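Local atomic coordinates of EF0056 (Enterococcus faecalis, PDB entry 6ORI), a protein that is of unknown molecular function but, as an enterococcal surface protein with immunoglobulin-like folding and bound calcium, is probably linked to biofilm formation. Residues L273-V285 and F296-R309. Residues are numbered along the deposited sequence; the frame is centred on the assembly and turned at random. Where two conformers were deposited one is given.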
loop_
_atom_site.group_PDB
_atom_site.type_symbol
_atom_site.label_atom_id
_atom_site.label_comp_id
_atom_site.label_asym_id
_atom_site.label_seq_id
_atom_site.Cartn_x
_atom_site.Cartn_y
_atom_site.Cartn_z
ATOM N N LEU A 273 14.676 12.955 -4.932
ATOM C CA LEU A 273 13.551 13.862 -5.057
ATOM C C LEU A 273 13.574 15.035 -4.097
ATOM O O LEU A 273 12.876 16.034 -4.297
ATOM C CB LEU A 273 12.250 13.088 -4.873
ATOM C CG LEU A 273 11.706 12.443 -6.129
ATOM C CD1 LEU A 273 10.568 11.496 -5.720
ATOM C CD2 LEU A 273 11.216 13.513 -7.119
ATOM N N VAL A 274 14.375 14.934 -3.042
ATOM C CA VAL A 274 14.366 15.957 -2.009
ATOM C C VAL A 274 14.529 17.393 -2.544
ATOM O O VAL A 274 13.737 18.249 -2.201
ATOM C CB VAL A 274 15.384 15.627 -0.900
ATOM C CG1 VAL A 274 15.489 16.784 0.092
ATOM C CG2 VAL A 274 14.993 14.317 -0.203
ATOM N N PRO A 275 15.521 17.655 -3.422
ATOM C CA PRO A 275 15.645 19.025 -3.936
ATOM C C PRO A 275 14.510 19.466 -4.857
ATOM O O PRO A 275 14.399 20.656 -5.168
ATOM C CB PRO A 275 16.944 18.994 -4.749
ATOM C CG PRO A 275 17.599 17.741 -4.435
ATOM C CD PRO A 275 16.596 16.774 -3.902
ATOM N N TYR A 276 13.692 18.516 -5.291
ATOM C CA TYR A 276 12.555 18.807 -6.166
ATOM C C TYR A 276 11.217 18.854 -5.429
ATOM O O TYR A 276 10.151 18.951 -6.054
ATOM C CB TYR A 276 12.483 17.770 -7.271
ATOM C CG TYR A 276 13.681 17.805 -8.180
ATOM C CD1 TYR A 276 13.851 18.845 -9.078
ATOM C CD2 TYR A 276 14.660 16.833 -8.105
ATOM C CE1 TYR A 276 14.953 18.890 -9.913
ATOM C CE2 TYR A 276 15.764 16.867 -8.942
ATOM C CZ TYR A 276 15.903 17.900 -9.835
ATOM O OH TYR A 276 17.005 17.947 -10.666
ATOM N N VAL A 277 11.272 18.770 -4.111
ATOM C CA VAL A 277 10.068 18.898 -3.295
ATOM C C VAL A 277 10.161 20.203 -2.539
ATOM O O VAL A 277 11.208 20.502 -1.948
ATOM C CB VAL A 277 9.925 17.717 -2.337
ATOM C CG1 VAL A 277 8.785 17.958 -1.359
ATOM C CG2 VAL A 277 9.660 16.446 -3.118
ATOM N N SER A 278 9.099 21.007 -2.587
ATOM C CA SER A 278 9.034 22.254 -1.834
ATOM C C SER A 278 8.146 22.006 -0.615
ATOM O O SER A 278 8.553 21.298 0.311
ATOM C CB SER A 278 8.537 23.412 -2.709
ATOM O OG SER A 278 7.230 23.198 -3.210
ATOM N N GLY A 279 6.921 22.510 -0.639
ATOM C CA GLY A 279 6.012 22.293 0.463
ATOM C C GLY A 279 5.661 20.826 0.628
ATOM O O GLY A 279 5.559 20.057 -0.330
ATOM N N ILE A 280 5.440 20.459 1.880
ATOM C CA ILE A 280 4.995 19.121 2.245
ATOM C C ILE A 280 3.835 19.312 3.195
ATOM O O ILE A 280 4.007 19.872 4.284
ATOM C CB ILE A 280 6.098 18.290 2.914
ATOM C CG1 ILE A 280 7.318 18.244 2.003
ATOM C CG2 ILE A 280 5.587 16.886 3.226
ATOM C CD1 ILE A 280 8.556 17.730 2.662
ATOM N N GLN A 281 2.649 18.887 2.782
ATOM C CA GLN A 281 1.442 19.012 3.600
ATOM C C GLN A 281 1.046 17.686 4.191
ATOM O O GLN A 281 1.138 16.656 3.527
ATOM C CB GLN A 281 0.241 19.529 2.792
ATOM C CG GLN A 281 0.538 20.765 1.961
ATOM C CD GLN A 281 -0.699 21.382 1.337
ATOM O OE1 GLN A 281 -1.773 20.787 1.246
ATOM N NE2 GLN A 281 -0.547 22.624 0.899
ATOM N N MET A 282 0.568 17.708 5.425
ATOM C CA MET A 282 -0.039 16.540 6.049
ATOM C C MET A 282 -1.532 16.730 5.989
ATOM O O MET A 282 -2.054 17.811 6.370
ATOM C CB MET A 282 0.396 16.435 7.507
ATOM C CG MET A 282 0.065 15.110 8.135
ATOM S SD MET A 282 0.665 15.110 9.825
ATOM C CE MET A 282 0.328 13.413 10.263
ATOM N N HIS A 283 -2.242 15.727 5.481
ATOM C CA HIS A 283 -3.698 15.759 5.467
ATOM C C HIS A 283 -4.270 14.673 6.344
ATOM O O HIS A 283 -3.738 13.556 6.384
ATOM C CB HIS A 283 -4.246 15.554 4.052
ATOM C CG HIS A 283 -3.947 16.671 3.098
ATOM N ND1 HIS A 283 -4.560 16.782 1.865
ATOM C CD2 HIS A 283 -3.115 17.731 3.198
ATOM C CE1 HIS A 283 -4.102 17.855 1.244
ATOM N NE2 HIS A 283 -3.232 18.459 2.035
ATOM N N MET A 284 -5.375 14.992 6.989
ATOM C CA MET A 284 -6.183 14.033 7.705
ATOM C C MET A 284 -7.209 13.471 6.744
ATOM O O MET A 284 -7.864 14.230 6.022
ATOM C CB MET A 284 -6.876 14.722 8.872
ATOM C CG MET A 284 -7.747 13.778 9.673
ATOM S SD MET A 284 -8.611 14.543 11.052
ATOM C CE MET A 284 -7.281 14.692 12.231
ATOM N N VAL A 285 -7.344 12.145 6.755
ATOM C CA VAL A 285 -8.249 11.409 5.875
ATOM C C VAL A 285 -9.076 10.454 6.736
ATOM O O VAL A 285 -8.628 9.994 7.766
ATOM C CB VAL A 285 -7.421 10.612 4.837
ATOM C CG1 VAL A 285 -8.324 9.826 3.894
ATOM C CG2 VAL A 285 -6.503 11.539 4.027
ATOM N N PHE A 296 -8.715 12.932 -2.896
ATOM C CA PHE A 296 -7.970 14.093 -2.418
ATOM C C PHE A 296 -8.897 15.148 -1.838
ATOM O O PHE A 296 -8.599 15.779 -0.822
ATOM C CB PHE A 296 -7.160 14.691 -3.572
ATOM C CG PHE A 296 -6.155 15.725 -3.136
ATOM C CD1 PHE A 296 -4.874 15.353 -2.783
ATOM C CD2 PHE A 296 -6.483 17.058 -3.095
ATOM C CE1 PHE A 296 -3.931 16.282 -2.393
ATOM C CE2 PHE A 296 -5.534 18.011 -2.696
ATOM C CZ PHE A 296 -4.270 17.614 -2.349
ATOM N N GLU A 297 -10.025 15.401 -2.491
ATOM C CA GLU A 297 -10.909 16.474 -2.035
ATOM C C GLU A 297 -11.424 16.236 -0.620
ATOM O O GLU A 297 -11.783 17.184 0.072
ATOM C CB GLU A 297 -12.093 16.665 -2.986
ATOM C CG GLU A 297 -13.041 15.490 -3.038
ATOM C CD GLU A 297 -14.313 15.840 -3.750
ATOM O OE1 GLU A 297 -15.165 16.538 -3.155
ATOM O OE2 GLU A 297 -14.444 15.434 -4.913
ATOM N N SER A 298 -11.433 14.976 -0.195
ATOM C CA SER A 298 -12.046 14.579 1.071
ATOM C C SER A 298 -11.167 14.924 2.282
ATOM O O SER A 298 -11.657 15.028 3.408
ATOM C CB SER A 298 -12.341 13.077 1.061
ATOM O OG SER A 298 -13.194 12.723 -0.022
ATOM N N GLY A 299 -9.876 15.089 2.055
ATOM C CA GLY A 299 -8.940 15.326 3.139
ATOM C C GLY A 299 -9.053 16.730 3.676
ATOM O O GLY A 299 -9.795 17.558 3.159
ATOM N N LYS A 300 -8.297 16.993 4.739
ATOM C CA LYS A 300 -8.182 18.323 5.324
ATOM C C LYS A 300 -6.721 18.528 5.699
ATOM O O LYS A 300 -6.105 17.634 6.280
ATOM C CB LYS A 300 -9.074 18.419 6.567
ATOM C CG LYS A 300 -8.877 19.622 7.447
ATOM C CD LYS A 300 -8.844 19.212 8.918
ATOM C CE LYS A 300 -10.152 18.573 9.367
ATOM N NZ LYS A 300 -10.016 17.933 10.701
ATOM N N LYS A 301 -6.148 19.686 5.388
ATOM C CA LYS A 301 -4.760 19.942 5.761
ATOM C C LYS A 301 -4.660 20.196 7.252
ATOM O O LYS A 301 -5.419 21.004 7.798
ATOM C CB LYS A 301 -4.179 21.131 4.999
ATOM C CG LYS A 301 -2.742 21.411 5.368
ATOM C CD LYS A 301 -2.192 22.565 4.539
ATOM C CE LYS A 301 -0.795 22.919 4.932
ATOM N NZ LYS A 301 -0.848 24.080 5.841
ATOM N N VAL A 302 -3.756 19.475 7.912
ATOM C CA VAL A 302 -3.571 19.612 9.341
ATOM C C VAL A 302 -2.191 20.107 9.734
ATOM O O VAL A 302 -2.016 20.530 10.880
ATOM C CB VAL A 302 -3.892 18.308 10.081
ATOM C CG1 VAL A 302 -5.374 17.991 9.962
ATOM C CG2 VAL A 302 -3.034 17.146 9.595
ATOM N N ALA A 303 -1.220 20.078 8.837
ATOM C CA ALA A 303 0.112 20.599 9.156
ATOM C C ALA A 303 0.958 20.859 7.952
ATOM O O ALA A 303 0.807 20.203 6.919
ATOM C CB ALA A 303 0.858 19.639 10.059
ATOM N N ASP A 304 1.864 21.814 8.096
ATOM C CA ASP A 304 3.026 21.973 7.233
ATOM C C ASP A 304 4.130 21.113 7.812
ATOM O O ASP A 304 4.387 21.187 9.012
ATOM C CB ASP A 304 3.488 23.429 7.249
ATOM C CG ASP A 304 2.486 24.367 6.628
ATOM O OD1 ASP A 304 2.048 24.110 5.481
ATOM O OD2 ASP A 304 2.143 25.367 7.294
ATOM N N LEU A 305 4.781 20.318 6.975
ATOM C CA LEU A 305 5.846 19.398 7.383
ATOM C C LEU A 305 7.198 19.802 6.843
ATOM O O LEU A 305 7.296 20.513 5.825
ATOM C CB LEU A 305 5.532 17.998 6.863
ATOM C CG LEU A 305 4.232 17.393 7.383
ATOM C CD1 LEU A 305 4.056 16.002 6.770
ATOM C CD2 LEU A 305 4.170 17.314 8.898
ATOM N N ALA A 306 8.255 19.314 7.488
ATOM C CA ALA A 306 9.619 19.506 7.009
ATOM C C ALA A 306 10.277 18.178 6.700
ATOM O O ALA A 306 9.856 17.116 7.185
ATOM C CB ALA A 306 10.426 20.227 8.064
ATOM N N ILE A 307 11.343 18.215 5.919
ATOM C CA ILE A 307 12.230 17.067 5.773
ATOM C C ILE A 307 13.647 17.558 5.916
ATOM O O ILE A 307 13.919 18.750 5.806
ATOM C CB ILE A 307 12.103 16.339 4.424
ATOM C CG1 ILE A 307 12.243 17.319 3.261
ATOM C CG2 ILE A 307 10.824 15.495 4.390
ATOM C CD1 ILE A 307 12.313 16.615 1.920
ATOM N N GLU A 308 14.534 16.616 6.181
ATOM C CA GLU A 308 15.950 16.887 6.368
ATOM C C GLU A 308 16.568 17.094 4.995
ATOM O O GLU A 308 16.505 16.213 4.131
ATOM C CB GLU A 308 16.598 15.698 7.058
ATOM C CG GLU A 308 18.124 15.839 7.221
ATOM C CD GLU A 308 18.493 17.097 7.967
ATOM O OE1 GLU A 308 18.147 17.184 9.160
ATOM O OE2 GLU A 308 19.104 18.016 7.373
ATOM N N ARG A 309 17.144 18.271 4.795
ATOM C CA ARG A 309 17.679 18.684 3.501
ATOM C C ARG A 309 19.185 18.932 3.493
ATOM O O ARG A 309 19.751 19.274 2.452
ATOM C CB ARG A 309 16.956 19.938 3.036
ATOM C CG ARG A 309 15.482 19.721 2.725
ATOM C CD ARG A 309 14.851 21.043 2.364
ATOM N NE ARG A 309 13.408 20.978 2.155
ATOM C CZ ARG A 309 12.838 20.570 1.027
ATOM N NH1 ARG A 309 13.553 20.126 0.013
ATOM N NH2 ARG A 309 11.528 20.586 0.923
HETATM O O HOH W 1 3.130 22.732 3.517
HETATM O O HOH W 2 -6.513 14.978 0.875
#
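Met282 N donates an almost straight bond to Ala303 O (2.9 Å), and Met282 O takes Val302 N (2.8 Å) together with a weaker bond from Ala303 N, so two consecutive residues face one. Farther along, Met284 and Lys300 exchange both backbone bonds, while Leu305 N donates to Ile280 O (2.8 Å).

Past strand 300-304, the guanidinium of Arg309, its chain extended as far as NE, turns its edge to backbone carbonyls where the 3-10 turn 274-276 runs into strand 277-284: NH2 bonds Val277 O (2.9 Å) from above the carbonyl plane, and NH1 adds weak bonds to Val274 O and Val277 O.

On one face, His283 NE2 meets a lone pair of Gln281 OE1 within the ring plane (2.9 Å), which fixes the imidazole's rotation; Ser233 N also binds that oxygen. A water joins His283 ND1 to Phe296 O, and the Lys301 side chain crosses that of Gln281 at about a right angle, its CD 3.7 Å from Gln281 CD.

Apolar contacts fill the other face: Leu305 CD1 lies against Met282 CB (3.8 Å), and Ile280 CD1 meets Ile307 CG2 (3.6 Å), near Tyr267 and Ile321 of the facing sheet.

The pair is antiparallel, interrupted by a classic beta bulge, and strand 300-304 is an outer strand of its sheet in the immunoglobulin-like beta sandwich.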